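Local coordinates for protein YcaO (Methanopyrus kandleri, PDB 6CIB) that binds ATP-type nucleotides and magnesium and probably uses ATP to activate a peptide backbone amide during ribosomal peptide thioamidation, at residues V218-V222 with A244-A248; I173-I179 with M367-P372; V114-T120 with K331-V335; P239-V245 with I301-R306. The contacts are given in a common frame with arbitrary orientation. Numbering follows the deposited sequence.

Contact 1 (V218-V222 with A244-A248); sequences VVGAV and AVLRA
Helix-on-sheet packing in the interior of the YcaO domain: the middle strand (217-224) of a three-stranded antiparallel sheet packs against the first turns of helix 241-260, in the alpha/beta layering of the fold. Residues 218-222 are in regular beta conformation, phi -114 to -125° and psi 127 to 144°; 244-248 is regular alpha-helix, with A248 N bonded to A244 O at 3.2 Å. The two axes approach to 7.2 Å and run in roughly the same direction, crossing at -32°. The CA atoms of V219 and A244, and of A221 and A248, each stand 5.6 Å apart, a spacing made possible by alanine on the helix side. Strand alternation turns V219 and A221 toward the helix, whereas V218 points away, to V166 and S170 of helix 154-177. No hydrogen bond links the segments; the strand's backbone is paired with 203-209 and 233-238. V219, chi1 t (173°), is the centre of the contact: CG2 lies 3.8 Å from A244 CB and 4.0 Å from V245 CG2, and CG1 is 4.1 Å from A248 CB. A248 fits against the strand backbone, its CB 3.7 Å from V219 O and 4.0 Å from A221 CB.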
# COMPACT_ATOMS: atom_id res chain seq x y z
N VAL A 218 2.23 -11.13 -4.90
CA VAL A 218 2.31 -9.73 -5.32
C VAL A 218 2.17 -9.65 -6.84
O VAL A 218 2.89 -10.35 -7.58
CB VAL A 218 3.60 -9.03 -4.82
CG1 VAL A 218 3.60 -7.55 -5.21
CG2 VAL A 218 3.75 -9.16 -3.31
N VAL A 219 1.23 -8.82 -7.30
CA VAL A 219 0.92 -8.64 -8.72
C VAL A 219 1.20 -7.19 -9.13
O VAL A 219 0.87 -6.26 -8.40
CB VAL A 219 -0.54 -9.05 -9.06
CG1 VAL A 219 -0.93 -8.70 -10.50
CG2 VAL A 219 -0.75 -10.54 -8.83
N GLY A 220 1.83 -7.03 -10.28
CA GLY A 220 2.02 -5.72 -10.90
C GLY A 220 1.24 -5.63 -12.20
O GLY A 220 1.11 -6.62 -12.92
N ALA A 221 0.71 -4.45 -12.47
CA ALA A 221 0.07 -4.13 -13.74
C ALA A 221 0.77 -2.92 -14.34
O ALA A 221 1.01 -1.93 -13.65
CB ALA A 221 -1.42 -3.84 -13.55
N VAL A 222 1.11 -3.03 -15.62
CA VAL A 222 1.77 -1.93 -16.34
C VAL A 222 0.99 -1.58 -17.60
O VAL A 222 0.43 -2.46 -18.26
CB VAL A 222 3.28 -2.19 -16.66
CG1 VAL A 222 4.11 -2.15 -15.40
CG2 VAL A 222 3.48 -3.51 -17.40
N ALA A 244 -5.00 -9.76 -5.26
CA ALA A 244 -3.76 -9.10 -5.69
C ALA A 244 -3.86 -8.54 -7.12
O ALA A 244 -3.40 -7.42 -7.38
CB ALA A 244 -2.57 -10.06 -5.57
N VAL A 245 -4.47 -9.31 -8.02
CA VAL A 245 -4.71 -8.88 -9.41
C VAL A 245 -5.67 -7.68 -9.42
O VAL A 245 -5.40 -6.66 -10.09
CB VAL A 245 -5.31 -10.02 -10.28
CG1 VAL A 245 -5.70 -9.54 -11.67
CG2 VAL A 245 -4.33 -11.17 -10.39
N LEU A 246 -6.78 -7.81 -8.69
CA LEU A 246 -7.79 -6.75 -8.60
C LEU A 246 -7.18 -5.44 -8.08
O LEU A 246 -7.39 -4.38 -8.67
CB LEU A 246 -8.98 -7.19 -7.73
CG LEU A 246 -10.06 -6.12 -7.53
CD1 LEU A 246 -10.75 -5.78 -8.85
CD2 LEU A 246 -11.06 -6.55 -6.48
N ARG A 247 -6.41 -5.53 -7.00
CA ARG A 247 -5.75 -4.36 -6.42
C ARG A 247 -4.84 -3.64 -7.41
O ARG A 247 -4.89 -2.42 -7.50
CB ARG A 247 -4.96 -4.75 -5.18
CG ARG A 247 -5.83 -4.99 -3.97
CD ARG A 247 -5.02 -5.62 -2.85
NE ARG A 247 -5.75 -5.44 -1.60
CZ ARG A 247 -5.21 -5.33 -0.39
NH1 ARG A 247 -3.88 -5.40 -0.20
NH2 ARG A 247 -6.02 -5.15 0.65
N ALA A 248 -4.04 -4.40 -8.16
CA ALA A 248 -3.14 -3.82 -9.19
C ALA A 248 -3.91 -3.08 -10.29
O ALA A 248 -3.54 -1.95 -10.67
CB ALA A 248 -2.25 -4.91 -9.78

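Contact 2 (I173-I179 with M367-P372); sequences IVEYFRI and MPEKPP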
# COMPACT_ATOMS: atom_id res chain seq x y z
N ILE A 173 12.61 -5.17 -4.87
CA ILE A 173 13.46 -6.26 -5.35
C ILE A 173 13.56 -6.30 -6.88
O ILE A 173 14.66 -6.40 -7.42
CB ILE A 173 13.04 -7.61 -4.68
CG1 ILE A 173 14.00 -7.95 -3.54
CG2 ILE A 173 13.01 -8.79 -5.65
CD1 ILE A 173 13.90 -7.02 -2.36
N VAL A 174 12.41 -6.19 -7.55
CA VAL A 174 12.33 -6.14 -9.01
C VAL A 174 13.12 -4.96 -9.59
O VAL A 174 13.88 -5.15 -10.53
CB VAL A 174 10.85 -6.17 -9.49
CG1 VAL A 174 10.72 -5.88 -10.99
CG2 VAL A 174 10.22 -7.53 -9.18
N GLU A 175 12.97 -3.77 -9.01
CA GLU A 175 13.69 -2.58 -9.48
C GLU A 175 15.20 -2.58 -9.14
O GLU A 175 16.01 -2.17 -9.97
CB GLU A 175 13.05 -1.28 -8.95
CG GLU A 175 11.58 -1.05 -9.32
CD GLU A 175 11.30 -0.84 -10.80
OE1 GLU A 175 12.24 -0.67 -11.61
OE2 GLU A 175 10.11 -0.83 -11.17
N TYR A 176 15.56 -3.05 -7.95
CA TYR A 176 16.96 -3.10 -7.51
C TYR A 176 17.81 -4.01 -8.41
O TYR A 176 18.88 -3.61 -8.85
CB TYR A 176 17.06 -3.55 -6.05
CG TYR A 176 18.43 -3.38 -5.42
CD1 TYR A 176 18.82 -2.15 -4.86
CD2 TYR A 176 19.33 -4.45 -5.36
CE1 TYR A 176 20.07 -2.00 -4.27
CE2 TYR A 176 20.59 -4.30 -4.78
CZ TYR A 176 20.95 -3.08 -4.23
OH TYR A 176 22.18 -2.93 -3.65
N PHE A 177 17.31 -5.22 -8.68
CA PHE A 177 18.00 -6.21 -9.49
C PHE A 177 17.60 -6.18 -10.96
O PHE A 177 18.15 -6.93 -11.76
CB PHE A 177 17.74 -7.62 -8.96
CG PHE A 177 18.33 -7.88 -7.61
CD1 PHE A 177 19.72 -8.00 -7.44
CD2 PHE A 177 17.50 -8.04 -6.50
CE1 PHE A 177 20.26 -8.25 -6.18
CE2 PHE A 177 18.04 -8.29 -5.24
CZ PHE A 177 19.41 -8.39 -5.08
N ARG A 178 16.64 -5.31 -11.30
CA ARG A 178 16.04 -5.27 -12.65
C ARG A 178 15.59 -6.65 -13.12
O ARG A 178 15.94 -7.10 -14.22
CB ARG A 178 16.94 -4.55 -13.65
CG ARG A 178 17.08 -3.08 -13.35
CD ARG A 178 17.63 -2.31 -14.54
NE ARG A 178 17.12 -0.95 -14.52
CZ ARG A 178 16.24 -0.45 -15.39
NH1 ARG A 178 15.77 -1.20 -16.39
NH2 ARG A 178 15.84 0.80 -15.27
N ILE A 179 14.85 -7.33 -12.24
CA ILE A 179 14.22 -8.62 -12.53
C ILE A 179 13.14 -8.40 -13.59
O ILE A 179 12.43 -7.39 -13.56
CB ILE A 179 13.61 -9.26 -11.25
CG1 ILE A 179 14.70 -9.49 -10.20
CG2 ILE A 179 12.87 -10.56 -11.58
CD1 ILE A 179 14.21 -9.97 -8.84
N MSE A 367 19.05 -7.17 1.70
CA MSE A 367 19.19 -7.51 0.28
C MSE A 367 20.18 -8.63 0.13
O MSE A 367 21.28 -8.56 0.69
CB MSE A 367 19.66 -6.25 -0.44
CG MSE A 367 19.20 -6.18 -1.90
SE MSE A 367 17.23 -6.10 -1.99
CE MSE A 367 17.04 -4.16 -2.27
N PRO A 368 19.81 -9.71 -0.61
CA PRO A 368 20.81 -10.73 -0.92
C PRO A 368 21.76 -10.25 -2.03
O PRO A 368 21.46 -9.27 -2.73
CB PRO A 368 19.98 -11.92 -1.38
CG PRO A 368 18.73 -11.33 -1.93
CD PRO A 368 18.49 -10.04 -1.19
N GLU A 369 22.90 -10.93 -2.17
CA GLU A 369 23.90 -10.61 -3.20
C GLU A 369 23.43 -10.93 -4.63
O GLU A 369 23.85 -10.27 -5.59
CB GLU A 369 25.25 -11.28 -2.87
CG GLU A 369 25.34 -12.80 -3.02
CD GLU A 369 24.63 -13.58 -1.92
OE1 GLU A 369 25.32 -14.13 -1.03
OE2 GLU A 369 23.38 -13.66 -1.94
N LYS A 370 22.54 -11.93 -4.76
CA LYS A 370 22.02 -12.42 -6.04
C LYS A 370 20.48 -12.29 -6.12
O LYS A 370 19.82 -12.36 -5.08
CB LYS A 370 22.44 -13.89 -6.23
CG LYS A 370 22.54 -14.36 -7.67
CD LYS A 370 23.09 -15.77 -7.77
CE LYS A 370 23.22 -16.20 -9.23
NZ LYS A 370 23.74 -17.59 -9.36
N PRO A 371 19.92 -12.07 -7.33
CA PRO A 371 18.45 -12.10 -7.50
C PRO A 371 17.83 -13.46 -7.11
O PRO A 371 18.39 -14.50 -7.46
CB PRO A 371 18.26 -11.86 -9.00
CG PRO A 371 19.45 -11.07 -9.41
CD PRO A 371 20.59 -11.55 -8.55
N PRO A 372 16.69 -13.44 -6.37
CA PRO A 372 16.02 -14.68 -5.96
C PRO A 372 15.47 -15.48 -7.16
O PRO A 372 14.48 -15.07 -7.78
CB PRO A 372 14.88 -14.19 -5.05
CG PRO A 372 15.27 -12.81 -4.64
CD PRO A 372 16.01 -12.25 -5.82
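A Met-aromatic cluster joins the C-terminal tail to the end of helix 154-177 at the protein surface. M367, present as selenomethionine, lays its CE over the Y176 ring, 3.8 Å from the centroid in a CH-pi contact, with SE 4.7 Å from the same centroid. SE also lies obliquely to F177, 5.1 Å from that ring's centroid, and touches I173 CD1 at 3.5 Å. The tail then bends around F177: P368 O meets the ring edge, 3.2 Å from F177 CZ, while P371 covers a face, its CA 4.2 Å from the ring centroid and only 7° off the normal. R178, with positive phi (49°), leaves the helical conformation, and the chain turns so that I179 also faces the tail; I179 CD1 is 4.2 Å from CD of the poorly ordered P372. No hydrogen bond crosses the interface. Y357, edge-to-face with Y176, extends the aromatic group. The arrangement is a proline-rich tail held on a helix end by Met-aromatic and proline CH-pi contacts.

Contact 3 (V114-T120 with K331-V335); sequences VEGVDLT and KVIEV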
# COMPACT_ATOMS: atom_id res chain seq x y z
N VAL A 114 8.37 6.96 19.08
CA VAL A 114 7.02 6.50 19.40
C VAL A 114 7.06 5.01 19.76
O VAL A 114 7.72 4.22 19.09
CB VAL A 114 6.01 6.74 18.24
CG1 VAL A 114 4.58 6.56 18.72
CG2 VAL A 114 6.16 8.14 17.65
N GLU A 115 6.35 4.65 20.83
CA GLU A 115 6.27 3.27 21.29
C GLU A 115 5.41 2.41 20.37
O GLU A 115 4.22 2.69 20.17
CB GLU A 115 5.73 3.23 22.72
CG GLU A 115 6.01 1.93 23.47
CD GLU A 115 5.15 1.79 24.72
OE1 GLU A 115 4.94 2.81 25.42
OE2 GLU A 115 4.68 0.67 25.00
N GLY A 116 6.02 1.37 19.80
CA GLY A 116 5.31 0.36 19.03
C GLY A 116 5.27 -0.98 19.74
O GLY A 116 5.69 -1.09 20.90
N VAL A 117 4.73 -1.98 19.06
CA VAL A 117 4.74 -3.36 19.56
C VAL A 117 5.39 -4.27 18.51
O VAL A 117 5.06 -4.21 17.32
CB VAL A 117 3.32 -3.89 19.91
CG1 VAL A 117 3.41 -5.17 20.74
CG2 VAL A 117 2.51 -2.86 20.69
N ASP A 118 6.34 -5.10 18.96
CA ASP A 118 6.90 -6.19 18.15
C ASP A 118 5.82 -7.26 18.05
O ASP A 118 5.45 -7.87 19.06
CB ASP A 118 8.16 -6.75 18.83
CG ASP A 118 8.92 -7.75 17.97
OD1 ASP A 118 8.30 -8.63 17.33
OD2 ASP A 118 10.17 -7.68 17.96
N LEU A 119 5.32 -7.50 16.84
CA LEU A 119 4.19 -8.42 16.66
C LEU A 119 4.57 -9.91 16.77
O LEU A 119 3.69 -10.77 16.85
CB LEU A 119 3.41 -8.10 15.38
CG LEU A 119 2.67 -6.73 15.31
CD1 LEU A 119 1.78 -6.69 14.08
CD2 LEU A 119 1.85 -6.44 16.56
N THR A 120 5.87 -10.20 16.77
CA THR A 120 6.37 -11.56 17.02
C THR A 120 6.43 -11.83 18.52
O THR A 120 5.82 -12.78 19.01
CB THR A 120 7.76 -11.78 16.38
OG1 THR A 120 7.67 -11.56 14.97
CG2 THR A 120 8.28 -13.20 16.63
N LYS A 331 12.23 -7.34 11.99
CA LYS A 331 11.11 -7.29 12.95
C LYS A 331 9.84 -6.72 12.33
O LYS A 331 9.91 -5.83 11.48
CB LYS A 331 11.49 -6.44 14.17
CG LYS A 331 12.65 -6.98 14.99
CD LYS A 331 13.06 -5.96 16.04
CE LYS A 331 14.23 -6.48 16.85
NZ LYS A 331 14.38 -5.65 18.08
N VAL A 332 8.69 -7.24 12.77
CA VAL A 332 7.37 -6.74 12.36
C VAL A 332 6.84 -5.88 13.49
O VAL A 332 6.49 -6.39 14.57
CB VAL A 332 6.37 -7.89 12.04
CG1 VAL A 332 4.99 -7.35 11.66
CG2 VAL A 332 6.91 -8.78 10.93
N ILE A 333 6.82 -4.56 13.27
CA ILE A 333 6.41 -3.60 14.30
C ILE A 333 5.11 -2.89 13.91
O ILE A 333 4.94 -2.47 12.76
CB ILE A 333 7.53 -2.57 14.59
CG1 ILE A 333 8.83 -3.28 15.04
CG2 ILE A 333 7.08 -1.55 15.63
CD1 ILE A 333 10.08 -2.42 15.02
N GLU A 334 4.19 -2.78 14.88
CA GLU A 334 2.96 -2.01 14.75
C GLU A 334 2.98 -0.80 15.70
O GLU A 334 3.29 -0.94 16.89
CB GLU A 334 1.75 -2.89 15.05
CG GLU A 334 0.42 -2.15 15.18
CD GLU A 334 -0.68 -2.96 15.87
OE1 GLU A 334 -0.46 -4.14 16.22
OE2 GLU A 334 -1.78 -2.40 16.06
N VAL A 335 2.66 0.38 15.16
CA VAL A 335 2.49 1.59 15.95
C VAL A 335 1.05 2.07 15.82
O VAL A 335 0.56 2.32 14.72
CB VAL A 335 3.48 2.71 15.53
CG1 VAL A 335 3.26 3.98 16.35
CG2 VAL A 335 4.93 2.24 15.66
O HOH W 1 9.00 -9.21 14.74
O HOH W 2 11.67 -5.75 19.16
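Antiparallel beta pairing joins strands 113-118 and 332-336. V117 and E334 form a hydrogen-bonded pair: V117 N gives to E334 O (2.8 Å), and E334 N to V117 O (3.0 Å), which also receives a CA-H...O contact from I333 CA at 3.4 Å. D118 and I333 follow as a non-hydrogen-bonded pair, and L119 N to V332 O (2.8 Å) extends the ladder past the strand end. There D118 forms an Asx turn, OD1 accepting from T120 N at 2.9 Å and also from T121 N. One water donates to D118 OD1 (2.7 Å), accepts from V332 N (2.8 Å) and bonds T120 OG1 (2.7 Å); a second bridges D118 OD2 (2.7 Å) and K331 NZ (2.9 Å). E334 OE1, 3.3 Å from L119 CD2, has a long, weak ion pair with R154. G116 CA lies 3.2 Å from E334 O, where a side chain would clash. Within the five-stranded sheet, 124-128 flanks 113-118 and 346-351 flanks 332-336; helices 154-177 and 313-325 pack against L119 and V332.

Contact 4 (P239-V245 with I301-R306); sequences PDPEMAV and IDDLDR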
# COMPACT_ATOMS: atom_id res chain seq x y z
N PRO A 239 -2.82 -12.81 0.22
CA PRO A 239 -2.83 -14.28 0.23
C PRO A 239 -3.75 -14.87 -0.85
O PRO A 239 -3.56 -16.00 -1.27
CB PRO A 239 -3.36 -14.63 1.63
CG PRO A 239 -4.04 -13.39 2.11
CD PRO A 239 -3.20 -12.27 1.54
N ASP A 240 -4.74 -14.09 -1.28
CA ASP A 240 -5.61 -14.45 -2.37
C ASP A 240 -5.07 -13.80 -3.66
O ASP A 240 -5.17 -12.58 -3.81
CB ASP A 240 -7.05 -14.01 -2.06
CG ASP A 240 -8.03 -14.30 -3.19
OD1 ASP A 240 -7.63 -14.78 -4.27
OD2 ASP A 240 -9.23 -14.04 -2.97
N PRO A 241 -4.53 -14.61 -4.60
CA PRO A 241 -3.96 -14.04 -5.83
C PRO A 241 -4.96 -13.24 -6.68
O PRO A 241 -4.56 -12.29 -7.36
CB PRO A 241 -3.44 -15.27 -6.58
CG PRO A 241 -4.21 -16.43 -6.04
CD PRO A 241 -4.47 -16.09 -4.60
N GLU A 242 -6.24 -13.61 -6.62
CA GLU A 242 -7.31 -12.87 -7.31
C GLU A 242 -7.47 -11.44 -6.78
O GLU A 242 -7.71 -10.54 -7.56
CB GLU A 242 -8.65 -13.61 -7.19
CG GLU A 242 -8.79 -14.83 -8.09
CD GLU A 242 -10.10 -15.57 -7.83
OE1 GLU A 242 -11.17 -15.09 -8.26
OE2 GLU A 242 -10.06 -16.63 -7.17
N MSE A 243 -7.33 -11.26 -5.47
CA MSE A 243 -7.38 -9.93 -4.83
C MSE A 243 -6.17 -9.12 -5.22
O MSE A 243 -6.30 -7.92 -5.49
CB MSE A 243 -7.45 -10.06 -3.31
CG MSE A 243 -7.58 -8.70 -2.63
SE MSE A 243 -7.37 -8.82 -0.68
CE MSE A 243 -9.15 -9.59 -0.43
N ALA A 244 -5.00 -9.76 -5.26
CA ALA A 244 -3.76 -9.10 -5.69
C ALA A 244 -3.86 -8.54 -7.12
O ALA A 244 -3.40 -7.42 -7.38
CB ALA A 244 -2.57 -10.06 -5.57
N VAL A 245 -4.47 -9.31 -8.02
CA VAL A 245 -4.71 -8.88 -9.41
C VAL A 245 -5.67 -7.68 -9.42
O VAL A 245 -5.40 -6.66 -10.09
CB VAL A 245 -5.31 -10.02 -10.28
CG1 VAL A 245 -5.70 -9.54 -11.67
CG2 VAL A 245 -4.33 -11.17 -10.39
N ILE A 301 -2.91 -18.24 -13.30
CA ILE A 301 -3.43 -17.87 -11.97
C ILE A 301 -3.95 -19.07 -11.15
O ILE A 301 -3.73 -19.14 -9.94
CB ILE A 301 -4.43 -16.68 -11.98
CG1 ILE A 301 -4.71 -16.20 -10.54
CG2 ILE A 301 -5.71 -17.01 -12.75
CD1 ILE A 301 -5.21 -14.78 -10.41
N ASP A 302 -4.59 -20.02 -11.84
CA ASP A 302 -5.17 -21.22 -11.21
C ASP A 302 -4.11 -22.17 -10.63
O ASP A 302 -4.43 -22.99 -9.77
CB ASP A 302 -6.07 -21.97 -12.19
CG ASP A 302 -6.99 -21.04 -12.96
OD1 ASP A 302 -6.50 -20.38 -13.91
OD2 ASP A 302 -8.19 -20.97 -12.60
N ASP A 303 -2.87 -22.05 -11.11
CA ASP A 303 -1.75 -22.85 -10.61
C ASP A 303 -1.26 -22.39 -9.23
O ASP A 303 -0.57 -23.14 -8.54
CB ASP A 303 -0.58 -22.85 -11.61
CG ASP A 303 -0.87 -23.64 -12.88
OD1 ASP A 303 -1.79 -24.49 -12.91
OD2 ASP A 303 -0.15 -23.42 -13.88
N LEU A 304 -1.60 -21.17 -8.84
CA LEU A 304 -1.17 -20.61 -7.57
C LEU A 304 -1.97 -21.19 -6.40
O LEU A 304 -3.19 -21.06 -6.35
CB LEU A 304 -1.22 -19.07 -7.59
CG LEU A 304 -0.42 -18.33 -8.67
CD1 LEU A 304 -0.69 -16.83 -8.61
CD2 LEU A 304 1.07 -18.61 -8.59
N ASP A 305 -1.26 -21.83 -5.47
CA ASP A 305 -1.86 -22.41 -4.25
C ASP A 305 -2.41 -21.32 -3.34
O ASP A 305 -1.79 -20.28 -3.17
CB ASP A 305 -0.82 -23.21 -3.45
CG ASP A 305 -0.27 -24.40 -4.22
OD1 ASP A 305 -1.07 -25.22 -4.74
OD2 ASP A 305 0.98 -24.53 -4.28
N ARG A 306 -3.59 -21.57 -2.76
CA ARG A 306 -4.08 -20.76 -1.64
C ARG A 306 -3.52 -21.34 -0.35
O ARG A 306 -4.05 -22.33 0.16
CB ARG A 306 -5.61 -20.69 -1.61
CG ARG A 306 -6.19 -19.66 -2.56
CD ARG A 306 -7.39 -18.92 -1.95
NE ARG A 306 -6.98 -17.95 -0.93
CZ ARG A 306 -7.82 -17.21 -0.21
NH1 ARG A 306 -9.14 -17.31 -0.37
NH2 ARG A 306 -7.35 -16.35 0.69
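Residues 239-245 pass from a turn into the first turn of helix 241-260, and 301-306 from a short 3-10 segment, with L304 N bonded to I301 O at 3.1 Å, into extended chain. D240 is the N-cap: its OD1 accepts from E242 N at 3.0 Å, and its O receives A244 N at 3.2 Å. The capped helix start thus meets the loop between strand 298-300 and helix 313-325 of the YcaO domain, without a hydrogen bond between the segments. P241 is the apolar centre, its CB 3.8 Å from L304 CD1 and 4.2 Å from I301 CD1. The t,t rotamer of I301 carries CD1 on to V245 CG2 at 3.7 Å. Y217 touches P241 and L304, and its OH is hydrogen-bonded to D305 O, tying the loop to strand 217-224. R306 folds back over the cap; D240 OD2 lies 4.2 Å from R306 NH1 but well out of the guanidinium plane, with no salt bridge. D240 CB lies over a guanidinium face, 3.6 Å from R306 NH2.

Contacts 1 and 4 share A244 and V245 at the start of helix 241-260, with centres 11 Å apart: V245 meets V219 in one and I301 in the other, so strand 217-224 and loop 301-306 pack on the same helix. Contact 3 lies on the opposite side of the chain's centre from contact 1, their centres 28 Å apart. ADP lies about 10 Å from the A248 side chain, 13 Å from that of P239 and 13 Å from that of E334. Helix 154-177, which carries the ADP-binding residues E156 and Q160, touches V218 of contact 1 and V332 of contact 3, and its far end forms contact 2, away from the nucleotide site.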